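Local coordinates for response regulator (Colwellia psychrerythraea, PDB 3EQZ), which belongs to the response regulators and probably serves as a signal-receiving domain built on the CheY-like alpha/beta fold, at residues Glu31-His35 with Pro36-Leu40; Ile62-Ile65 with Arg66-Glu70; Lys108-Thr112 with Glu113-Cys117; Cys117-Thr120 with Ser121-Asn124. All coordinates share one frame; numbering follows the deposited sequence.

Interaction 1: residues Glu31-His35 with Pro36-Leu40; sequences EAFQH and PRAFL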
loop_
_atom_site.group_PDB
_atom_site.type_symbol
_atom_site.label_atom_id
_atom_site.label_comp_id
_atom_site.label_asym_id
_atom_site.label_seq_id
_atom_site.Cartn_x
_atom_site.Cartn_y
_atom_site.Cartn_z
ATOM N N GLU B 31 -22.859 17.823 -14.575
ATOM C CA GLU B 31 -23.555 16.839 -15.358
ATOM C C GLU B 31 -23.198 15.445 -14.809
ATOM O O GLU B 31 -22.031 15.147 -14.564
ATOM C CB GLU B 31 -23.129 16.990 -16.819
ATOM C CG GLU B 31 -23.586 15.847 -17.681
ATOM C CD GLU B 31 -23.757 16.202 -19.186
ATOM O OE1 GLU B 31 -22.898 16.933 -19.765
ATOM O OE2 GLU B 31 -24.750 15.710 -19.782
ATOM N N ALA B 32 -24.205 14.606 -14.592
ATOM C CA ALA B 32 -23.971 13.309 -14.034
ATOM C C ALA B 32 -24.153 12.215 -15.080
ATOM O O ALA B 32 -25.144 12.234 -15.826
ATOM C CB ALA B 32 -24.890 13.073 -12.853
ATOM N N PHE B 33 -23.200 11.275 -15.130
ATOM C CA PHE B 33 -23.228 10.124 -16.055
ATOM C C PHE B 33 -23.360 8.823 -15.290
ATOM O O PHE B 33 -22.448 8.472 -14.511
ATOM C CB PHE B 33 -21.927 10.051 -16.856
ATOM C CG PHE B 33 -21.791 11.151 -17.851
ATOM C CD1 PHE B 33 -22.101 10.934 -19.181
ATOM C CD2 PHE B 33 -21.426 12.421 -17.449
ATOM C CE1 PHE B 33 -22.014 11.960 -20.091
ATOM C CE2 PHE B 33 -21.358 13.452 -18.355
ATOM C CZ PHE B 33 -21.637 13.221 -19.674
ATOM N N GLN B 34 -24.454 8.094 -15.494
ATOM C CA GLN B 34 -24.586 6.799 -14.853
ATOM C C GLN B 34 -23.912 5.698 -15.708
ATOM O O GLN B 34 -23.778 4.546 -15.259
ATOM C CB GLN B 34 -26.053 6.437 -14.590
ATOM C CG GLN B 34 -27.000 7.639 -14.392
ATOM C CD GLN B 34 -27.518 7.760 -12.961
ATOM O OE1 GLN B 34 -27.705 8.876 -12.443
ATOM N NE2 GLN B 34 -27.762 6.610 -12.316
ATOM N N HIS B 35 -23.482 6.054 -16.915
ATOM C CA HIS B 35 -22.879 5.103 -17.817
ATOM C C HIS B 35 -21.492 5.563 -18.194
ATOM O O HIS B 35 -21.319 6.464 -19.032
ATOM C CB HIS B 35 -23.718 4.929 -19.108
ATOM C CG HIS B 35 -25.100 4.418 -18.857
ATOM N ND1 HIS B 35 -26.196 5.257 -18.733
ATOM C CD2 HIS B 35 -25.564 3.157 -18.679
ATOM C CE1 HIS B 35 -27.272 4.528 -18.497
ATOM N NE2 HIS B 35 -26.917 3.253 -18.459
ATOM N N PRO B 36 -20.484 4.924 -17.591
ATOM C CA PRO B 36 -19.096 5.327 -17.783
ATOM C C PRO B 36 -18.706 5.381 -19.241
ATOM O O PRO B 36 -17.995 6.288 -19.667
ATOM C CB PRO B 36 -18.307 4.219 -17.067
ATOM C CG PRO B 36 -19.240 3.745 -15.978
ATOM C CD PRO B 36 -20.655 3.978 -16.472
ATOM N N ARG B 37 -19.151 4.427 -20.027
ATOM C CA ARG B 37 -18.700 4.449 -21.417
ATOM C C ARG B 37 -19.213 5.622 -22.208
ATOM O O ARG B 37 -18.619 6.039 -23.165
ATOM C CB ARG B 37 -19.100 3.191 -22.143
ATOM C CG ARG B 37 -18.670 3.333 -23.569
ATOM C CD ARG B 37 -18.873 2.082 -24.333
ATOM N NE ARG B 37 -18.335 2.302 -25.665
ATOM C CZ ARG B 37 -17.623 3.368 -26.017
ATOM N NH1 ARG B 37 -17.336 4.322 -25.114
ATOM N NH2 ARG B 37 -17.191 3.470 -27.274
ATOM N N ALA B 38 -20.349 6.162 -21.808
ATOM C CA ALA B 38 -20.846 7.336 -22.490
ATOM C C ALA B 38 -19.976 8.515 -22.100
ATOM O O ALA B 38 -19.658 9.404 -22.918
ATOM C CB ALA B 38 -22.326 7.598 -22.090
ATOM N N PHE B 39 -19.592 8.539 -20.826
ATOM C CA PHE B 39 -18.722 9.611 -20.368
ATOM C C PHE B 39 -17.417 9.591 -21.143
ATOM O O PHE B 39 -16.851 10.636 -21.452
ATOM C CB PHE B 39 -18.447 9.489 -18.876
ATOM C CG PHE B 39 -17.275 10.323 -18.418
ATOM C CD1 PHE B 39 -17.412 11.695 -18.233
ATOM C CD2 PHE B 39 -16.065 9.729 -18.131
ATOM C CE1 PHE B 39 -16.343 12.475 -17.799
ATOM C CE2 PHE B 39 -14.998 10.475 -17.703
ATOM C CZ PHE B 39 -15.142 11.857 -17.530
ATOM N N LEU B 40 -16.958 8.404 -21.491
ATOM C CA LEU B 40 -15.644 8.264 -22.144
ATOM C C LEU B 40 -15.596 8.757 -23.590
ATOM O O LEU B 40 -14.537 8.789 -24.202
ATOM C CB LEU B 40 -15.154 6.820 -22.053
ATOM C CG LEU B 40 -14.729 6.365 -20.647
ATOM C CD1 LEU B 40 -14.178 4.959 -20.636
ATOM C CD2 LEU B 40 -13.707 7.364 -20.073
#
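Phe33, at the end of strand 30-33, and Phe39, in helix 36-39, are brought together by a turn through Gln34 and His35, which leaves their CA atoms 6.3 Å apart. His35 is the N-cap, and its carbonyl oxygen receives two N-H groups of the first turn. Phe39 N lies in the carbonyl plane, 3.2 Å from His35 O, with an N-H...O angle of 159°. Ala38 N also donates to His35 O, at 3.0 Å, but from above that plane and along a more bent path. The two phenylalanine side chains cross at about a right angle. Phe39 CB sits over one face of the Phe33 ring as a CH-pi contact, 3.9 Å from Phe33 CG. Because Phe39 CG is anti to its backbone N (chi1 164°), its ring continues past this face and turns an edge toward it. The result is a T-shaped pair with centroids 5.7 Å apart and planes at 66°. Ala38 CB adds a looser touch, 4.4 Å from Phe33 CD1. The Phe39 ring itself is buried against Phe7 and Val9 of strand 6-9 and against Val64 of helix 60-70. By taking both N-H groups, the N-cap carbonyl ties the start of the helix to the loop, while the aromatic pair joins the helix to the edge strand by dispersion and weak ring electrostatics.

Interaction 2: residues Ile62-Ile65 with Arg66-Glu70; sequences IEVI and RHLAE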
loop_
_atom_site.group_PDB
_atom_site.type_symbol
_atom_site.label_atom_id
_atom_site.label_comp_id
_atom_site.label_asym_id
_atom_site.label_seq_id
_atom_site.Cartn_x
_atom_site.Cartn_y
_atom_site.Cartn_z
ATOM N N ILE B 62 -11.633 1.685 -12.720
ATOM C CA ILE B 62 -10.307 1.471 -13.287
ATOM C C ILE B 62 -10.242 1.695 -14.787
ATOM O O ILE B 62 -9.270 2.250 -15.300
ATOM C CB ILE B 62 -9.794 0.056 -12.952
ATOM C CG1 ILE B 62 -9.936 -0.156 -11.446
ATOM C CG2 ILE B 62 -8.316 -0.048 -13.306
ATOM C CD1 ILE B 62 -9.417 1.041 -10.635
ATOM N N GLU B 63 -11.262 1.276 -15.518
ATOM C CA GLU B 63 -11.286 1.540 -16.983
ATOM C C GLU B 63 -11.357 3.033 -17.339
ATOM O O GLU B 63 -10.791 3.489 -18.334
ATOM C CB GLU B 63 -12.491 0.826 -17.639
ATOM C CG GLU B 63 -12.507 0.960 -19.209
ATOM C CD GLU B 63 -11.092 0.754 -19.849
ATOM O OE1 GLU B 63 -10.263 0.042 -19.243
ATOM O OE2 GLU B 63 -10.784 1.308 -20.943
ATOM N N VAL B 64 -12.081 3.814 -16.553
ATOM C CA VAL B 64 -12.119 5.252 -16.828
ATOM C C VAL B 64 -10.721 5.852 -16.592
ATOM O O VAL B 64 -10.247 6.655 -17.379
ATOM C CB VAL B 64 -13.193 5.912 -15.928
ATOM C CG1 VAL B 64 -13.081 7.428 -15.887
ATOM C CG2 VAL B 64 -14.630 5.443 -16.369
ATOM N N ILE B 65 -10.049 5.434 -15.505
ATOM C CA ILE B 65 -8.681 5.888 -15.231
ATOM C C ILE B 65 -7.727 5.529 -16.349
ATOM O O ILE B 65 -6.996 6.393 -16.856
ATOM C CB ILE B 65 -8.173 5.316 -13.873
ATOM C CG1 ILE B 65 -8.900 6.022 -12.732
ATOM C CG2 ILE B 65 -6.651 5.471 -13.747
ATOM C CD1 ILE B 65 -8.672 5.349 -11.372
ATOM N N ARG B 66 -7.737 4.250 -16.749
ATOM C CA ARG B 66 -6.978 3.793 -17.922
ATOM C C ARG B 66 -7.286 4.642 -19.175
ATOM O O ARG B 66 -6.400 5.117 -19.839
ATOM C CB ARG B 66 -7.271 2.312 -18.244
ATOM C CG ARG B 66 -6.151 1.712 -19.128
ATOM C CD ARG B 66 -6.584 0.649 -20.138
ATOM N NE ARG B 66 -7.767 1.035 -20.869
ATOM C CZ ARG B 66 -7.774 1.769 -21.977
ATOM N NH1 ARG B 66 -6.634 2.216 -22.508
ATOM N NH2 ARG B 66 -8.947 2.090 -22.538
ATOM N N HIS B 67 -8.558 4.813 -19.506
ATOM C CA HIS B 67 -8.884 5.627 -20.689
ATOM C C HIS B 67 -8.359 7.068 -20.559
ATOM O O HIS B 67 -7.721 7.603 -21.460
ATOM C CB HIS B 67 -10.405 5.636 -20.911
ATOM C CG HIS B 67 -10.830 6.473 -22.085
ATOM N ND1 HIS B 67 -11.039 5.939 -23.347
ATOM C CD2 HIS B 67 -11.078 7.802 -22.189
ATOM C CE1 HIS B 67 -11.388 6.909 -24.179
ATOM N NE2 HIS B 67 -11.418 8.050 -23.500
ATOM N N LEU B 68 -8.628 7.695 -19.417
ATOM C CA LEU B 68 -8.171 9.070 -19.200
ATOM C C LEU B 68 -6.672 9.190 -19.337
ATOM O O LEU B 68 -6.183 10.145 -19.918
ATOM C CB LEU B 68 -8.627 9.608 -17.816
ATOM C CG LEU B 68 -10.131 9.759 -17.574
ATOM C CD1 LEU B 68 -10.343 10.057 -16.126
ATOM C CD2 LEU B 68 -10.804 10.841 -18.394
ATOM N N ALA B 69 -5.937 8.232 -18.797
ATOM C CA ALA B 69 -4.466 8.287 -18.842
ATOM C C ALA B 69 -3.952 8.092 -20.279
ATOM O O ALA B 69 -3.025 8.764 -20.722
ATOM C CB ALA B 69 -3.854 7.210 -17.931
ATOM N N GLU B 70 -4.540 7.139 -21.002
ATOM C CA GLU B 70 -4.092 6.900 -22.392
ATOM C C GLU B 70 -4.296 8.127 -23.291
ATOM O O GLU B 70 -3.418 8.482 -24.085
ATOM C CB GLU B 70 -4.791 5.690 -22.977
ATOM C CG GLU B 70 -4.518 5.530 -24.449
ATOM C CD GLU B 70 -5.456 4.541 -25.101
ATOM O OE1 GLU B 70 -5.635 4.662 -26.352
ATOM O OE2 GLU B 70 -6.013 3.667 -24.353
#
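Glu63 and Arg66 lie side by side on helix 60-70, pointing the same way, and their charged ends meet almost in one plane, carboxylate and guanidinium being only 23° apart. The grip is side-on. Arg66 NE donates to Glu63 OE1 at 3.1 Å while Arg66 NH2 donates to Glu63 OE2 at 2.6 Å, and each oxygen uses its syn lone pair. A weak, bent bond from Arg66 NE to Glu63 OE2 completes the pattern. Glu63 leaves the backbone with CG anti to N, then bends at chi2 (43°), which swings the carboxylate forward along the helix, to the guanidinium of Arg66. Arg66 is folded at chi2 and again at chi3 (46°), so that its NE edge is turned to Glu63 and NH1 to Glu70. Glu70 OE2 forms a second salt bridge with Arg66 NH1, though its modelled length is too short to be trusted. The two-nitrogen grip on Glu63 fixes the plane of the guanidinium, whose charge probably eases the proximity of the two glutamates. On the inner side, Val64 CG1 packs alongside Leu68 CD1 at 3.8 Å. Beneath both pairs run regular i to i+4 bonds, such as Arg66 N to Ile62 O at 2.9 Å. The helix links strands 49-53 and 76-81 as a beta-alpha-beta unit: Val64, Ile65 and Leu68 rest on strand 49-53, Val64 also meets helix 36-39, and Ile62 packs on Ile62 of the second subunit.

Interaction 3: residues Lys108-Thr112 with Glu113-Cys117; sequences KPINT and EVLTC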
loop_
_atom_site.group_PDB
_atom_site.type_symbol
_atom_site.label_atom_id
_atom_site.label_comp_id
_atom_site.label_asym_id
_atom_site.label_seq_id
_atom_site.Cartn_x
_atom_site.Cartn_y
_atom_site.Cartn_z
ATOM N N LYS B 108 -16.191 6.505 1.042
ATOM C CA LYS B 108 -17.595 6.351 1.226
ATOM C C LYS B 108 -17.837 5.599 2.554
ATOM O O LYS B 108 -16.940 4.896 3.042
ATOM C CB LYS B 108 -18.151 5.579 0.055
ATOM C CG LYS B 108 -18.798 6.451 -0.947
ATOM C CD LYS B 108 -18.750 5.814 -2.279
ATOM C CE LYS B 108 -19.653 4.666 -2.323
ATOM N NZ LYS B 108 -19.883 4.216 -3.726
ATOM N N PRO B 109 -19.001 5.840 3.195
ATOM C CA PRO B 109 -19.937 6.860 2.723
ATOM C C PRO B 109 -19.380 8.252 2.973
ATOM O O PRO B 109 -18.612 8.524 3.916
ATOM C CB PRO B 109 -21.203 6.638 3.579
ATOM C CG PRO B 109 -20.659 6.082 4.855
ATOM C CD PRO B 109 -19.335 5.369 4.548
ATOM N N ILE B 110 -19.830 9.124 2.112
ATOM C CA ILE B 110 -19.238 10.408 1.930
ATOM C C ILE B 110 -19.517 11.336 3.116
ATOM O O ILE B 110 -20.630 11.369 3.610
ATOM C CB ILE B 110 -19.837 10.981 0.613
ATOM C CG1 ILE B 110 -18.819 11.838 -0.098
ATOM C CG2 ILE B 110 -21.139 11.650 0.867
ATOM C CD1 ILE B 110 -18.193 11.048 -1.222
ATOM N N ASN B 111 -18.505 12.069 3.572
ATOM C CA ASN B 111 -18.725 13.144 4.546
ATOM C C ASN B 111 -19.111 14.393 3.758
ATOM O O ASN B 111 -18.284 15.016 3.092
ATOM C CB ASN B 111 -17.488 13.371 5.445
ATOM C CG ASN B 111 -17.732 14.448 6.482
ATOM O OD1 ASN B 111 -18.269 15.491 6.175
ATOM N ND2 ASN B 111 -17.359 14.189 7.713
ATOM N N THR B 112 -20.383 14.726 3.761
ATOM C CA THR B 112 -20.852 15.775 2.857
ATOM C C THR B 112 -20.338 17.138 3.307
ATOM O O THR B 112 -20.103 18.024 2.487
ATOM C CB THR B 112 -22.402 15.804 2.799
ATOM O OG1 THR B 112 -22.867 16.031 4.125
ATOM C CG2 THR B 112 -22.962 14.448 2.341
ATOM N N GLU B 113 -20.147 17.305 4.617
ATOM C CA GLU B 113 -19.531 18.537 5.122
ATOM C C GLU B 113 -18.149 18.741 4.498
ATOM O O GLU B 113 -17.861 19.829 3.977
ATOM C CB GLU B 113 -19.448 18.536 6.680
ATOM C CG GLU B 113 -18.870 19.794 7.326
ATOM C CD GLU B 113 -18.732 19.713 8.888
ATOM O OE1 GLU B 113 -18.840 18.621 9.486
ATOM O OE2 GLU B 113 -18.512 20.775 9.510
ATOM N N VAL B 114 -17.283 17.728 4.585
ATOM C CA VAL B 114 -15.913 17.874 4.024
ATOM C C VAL B 114 -15.956 18.125 2.509
ATOM O O VAL B 114 -15.214 18.955 1.996
ATOM C CB VAL B 114 -14.993 16.631 4.312
ATOM C CG1 VAL B 114 -13.701 16.697 3.515
ATOM C CG2 VAL B 114 -14.669 16.525 5.776
ATOM N N LEU B 115 -16.843 17.432 1.794
ATOM C CA LEU B 115 -16.915 17.588 0.339
ATOM C C LEU B 115 -17.398 19.013 -0.040
ATOM O O LEU B 115 -16.897 19.647 -0.945
ATOM C CB LEU B 115 -17.843 16.514 -0.267
ATOM C CG LEU B 115 -17.977 16.619 -1.796
ATOM C CD1 LEU B 115 -16.656 16.602 -2.564
ATOM C CD2 LEU B 115 -18.880 15.496 -2.356
ATOM N N THR B 116 -18.383 19.500 0.673
ATOM C CA THR B 116 -18.922 20.860 0.427
ATOM C C THR B 116 -17.843 21.913 0.676
ATOM O O THR B 116 -17.610 22.825 -0.140
ATOM C CB THR B 116 -20.122 21.118 1.356
ATOM O OG1 THR B 116 -21.143 20.170 1.042
ATOM C CG2 THR B 116 -20.676 22.550 1.127
ATOM N N CYS B 117 -17.150 21.730 1.794
ATOM C CA CYS B 117 -16.040 22.589 2.155
ATOM C C CYS B 117 -14.895 22.573 1.086
ATOM O O CYS B 117 -14.449 23.634 0.587
ATOM C CB CYS B 117 -15.544 22.166 3.533
ATOM S SG CYS B 117 -14.319 23.285 4.189
#
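Asn111 caps helix 112-124 with its side chain: Asn111 OD1 accepts from Val114 N at 2.9 Å, and the N-H...O line is nearly straight at 167°. The donor stands above the plane of the amide instead of on a lone pair. CG anti to the backbone N (chi1 -178°) carries the amide forward over the first turn, where it crosses the Val114 side chain and Asn111 CG comes within 3.8 Å of Val114 CG2. The main chain of the cap is used as well, since Asn111 O takes Leu115 N at 3.1 Å. One residue on, Thr112 O is gripped twice by Thr116, from opposite faces of its plane: by Thr116 OG1 at 2.8 Å and by Thr116 N at 2.9 Å. Before the cap, Ile110 CG1 lies loosely against Leu115 CD2. Further back, Lys108 precedes a cis proline and its NZ forms a salt bridge with Asp53, an arrangement familiar from the receiver-domain family. The helix start is seated between helix 13-23, touched by Thr112, Leu115 and Thr116, and Phe106 of strand 101-107, touched by Val114 and Leu115, while Glu113 and Val114 pack on Ser121 of the third subunit.

Interaction 4: residues Cys117-Thr120 with Ser121-Asn124; sequences CFLT and SLSN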
loop_
_atom_site.group_PDB
_atom_site.type_symbol
_atom_site.label_atom_id
_atom_site.label_comp_id
_atom_site.label_asym_id
_atom_site.label_seq_id
_atom_site.Cartn_x
_atom_site.Cartn_y
_atom_site.Cartn_z
ATOM N N CYS B 117 -17.150 21.730 1.794
ATOM C CA CYS B 117 -16.040 22.589 2.155
ATOM C C CYS B 117 -14.895 22.573 1.086
ATOM O O CYS B 117 -14.449 23.634 0.587
ATOM C CB CYS B 117 -15.544 22.166 3.533
ATOM S SG CYS B 117 -14.319 23.285 4.189
ATOM N N PHE B 118 -14.478 21.374 0.666
ATOM C CA PHE B 118 -13.482 21.261 -0.396
ATOM C C PHE B 118 -13.897 21.908 -1.740
ATOM O O PHE B 118 -13.127 22.643 -2.370
ATOM C CB PHE B 118 -13.071 19.795 -0.620
ATOM C CG PHE B 118 -12.069 19.637 -1.736
ATOM C CD1 PHE B 118 -10.775 20.131 -1.603
ATOM C CD2 PHE B 118 -12.428 19.031 -2.928
ATOM C CE1 PHE B 118 -9.851 20.024 -2.656
ATOM C CE2 PHE B 118 -11.522 18.913 -3.969
ATOM C CZ PHE B 118 -10.225 19.388 -3.829
ATOM N N LEU B 119 -15.098 21.596 -2.223
ATOM C CA LEU B 119 -15.526 22.189 -3.493
ATOM C C LEU B 119 -15.662 23.719 -3.370
ATOM O O LEU B 119 -15.375 24.456 -4.300
ATOM C CB LEU B 119 -16.840 21.583 -3.941
ATOM C CG LEU B 119 -16.814 20.067 -4.297
ATOM C CD1 LEU B 119 -18.201 19.559 -4.590
ATOM C CD2 LEU B 119 -15.908 19.836 -5.494
ATOM N N THR B 120 -16.114 24.200 -2.227
ATOM C CA THR B 120 -16.098 25.637 -1.986
ATOM C C THR B 120 -14.692 26.226 -2.135
ATOM O O THR B 120 -14.508 27.172 -2.916
ATOM C CB THR B 120 -16.744 25.973 -0.636
ATOM O OG1 THR B 120 -18.084 25.463 -0.649
ATOM C CG2 THR B 120 -16.776 27.514 -0.348
ATOM N N SER B 121 -13.678 25.675 -1.456
ATOM C CA SER B 121 -12.337 26.260 -1.666
ATOM C C SER B 121 -11.870 26.106 -3.131
ATOM O O SER B 121 -11.174 26.984 -3.680
ATOM C CB SER B 121 -11.288 25.668 -0.722
ATOM O OG SER B 121 -11.064 24.300 -1.041
ATOM N N LEU B 122 -12.259 24.999 -3.764
ATOM C CA LEU B 122 -11.832 24.718 -5.134
ATOM C C LEU B 122 -12.364 25.812 -6.062
ATOM O O LEU B 122 -11.633 26.355 -6.917
ATOM C CB LEU B 122 -12.274 23.305 -5.568
ATOM C CG LEU B 122 -11.803 22.828 -6.949
ATOM C CD1 LEU B 122 -10.293 22.885 -7.052
ATOM C CD2 LEU B 122 -12.329 21.394 -7.311
ATOM N N SER B 123 -13.630 26.156 -5.848
ATOM C CA SER B 123 -14.304 27.215 -6.578
ATOM C C SER B 123 -13.627 28.571 -6.363
ATOM O O SER B 123 -13.372 29.294 -7.297
ATOM C CB SER B 123 -15.718 27.318 -6.062
ATOM O OG SER B 123 -16.489 28.184 -6.844
ATOM N N ASN B 124 -13.361 28.904 -5.110
ATOM C CA ASN B 124 -12.735 30.165 -4.763
ATOM C C ASN B 124 -11.305 30.313 -5.310
ATOM O O ASN B 124 -10.824 31.426 -5.494
ATOM C CB ASN B 124 -12.720 30.329 -3.236
ATOM C CG ASN B 124 -14.112 30.471 -2.660
ATOM O OD1 ASN B 124 -15.055 30.774 -3.380
ATOM N ND2 ASN B 124 -14.249 30.245 -1.359
#
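Phe118 and Leu122, one turn apart on helix 112-124, share its inner side, the leucine reaching the ring obliquely with Leu122 CD2 4.2 Å from Phe118 CE2. The same methyl also meets Leu119 CD2, at 4.3 Å, so the Leu122 branch is flanked by two side chains of the preceding turn. Ser121 is turned back along the helix. Its OG lies between the backbone N and the carbonyl carbon (chi1 67°), which lets Ser121 OG donate to Phe118 O at 3.0 Å. Phe118 O thus holds two donors, because Leu122 N also reaches it at 2.9 Å in the ordinary helical bond; the serine bond meets the carbonyl at a sharper C=O...O angle, 123°. Binding its own helix in this way gives the hydroxyl hydrogen an acceptor in the main chain. Thr120 and Asn124 run side by side in the same direction, with Thr120 CG2 3.9 Å from Asn124 ND2, and Asn124 N bonds to Thr120 O at 3.0 Å. The threonine hydroxyl turns the other way, to Thr116 O, and Ser123 OG is engaged by Ser2 N near the start of the chain. Phe118 and Leu122 cover Ile103 of strand 101-107, an outermost strand of the sheet, and Leu119, Thr120 and Ser123 lean on Ile26 after helix 13-23; outward, Cys117 meets Cys117 of the third subunit.

The four contacts form two pairs on opposite sides of the chain's centre. Interactions 1 and 2 have centres about 13 Å apart and touch directly: Pro36 CB lies 3.9 Å from Val64 CG2, so the short helix after the edge strand 30-33 rests on helix 60-70. Interactions 3 and 4 are successive parts of helix 112-124, share Cys117, and both meet the third subunit, whereas interaction 2 faces the second. Between the pairs, centres lie 22 to 26 Å apart with no touch. Through Lys108, paired with Asp53 at the end of strand 49-53, interaction 3 leads to what is probably the acidic pocket of this receiver domain; interaction 2 packs on the same strand.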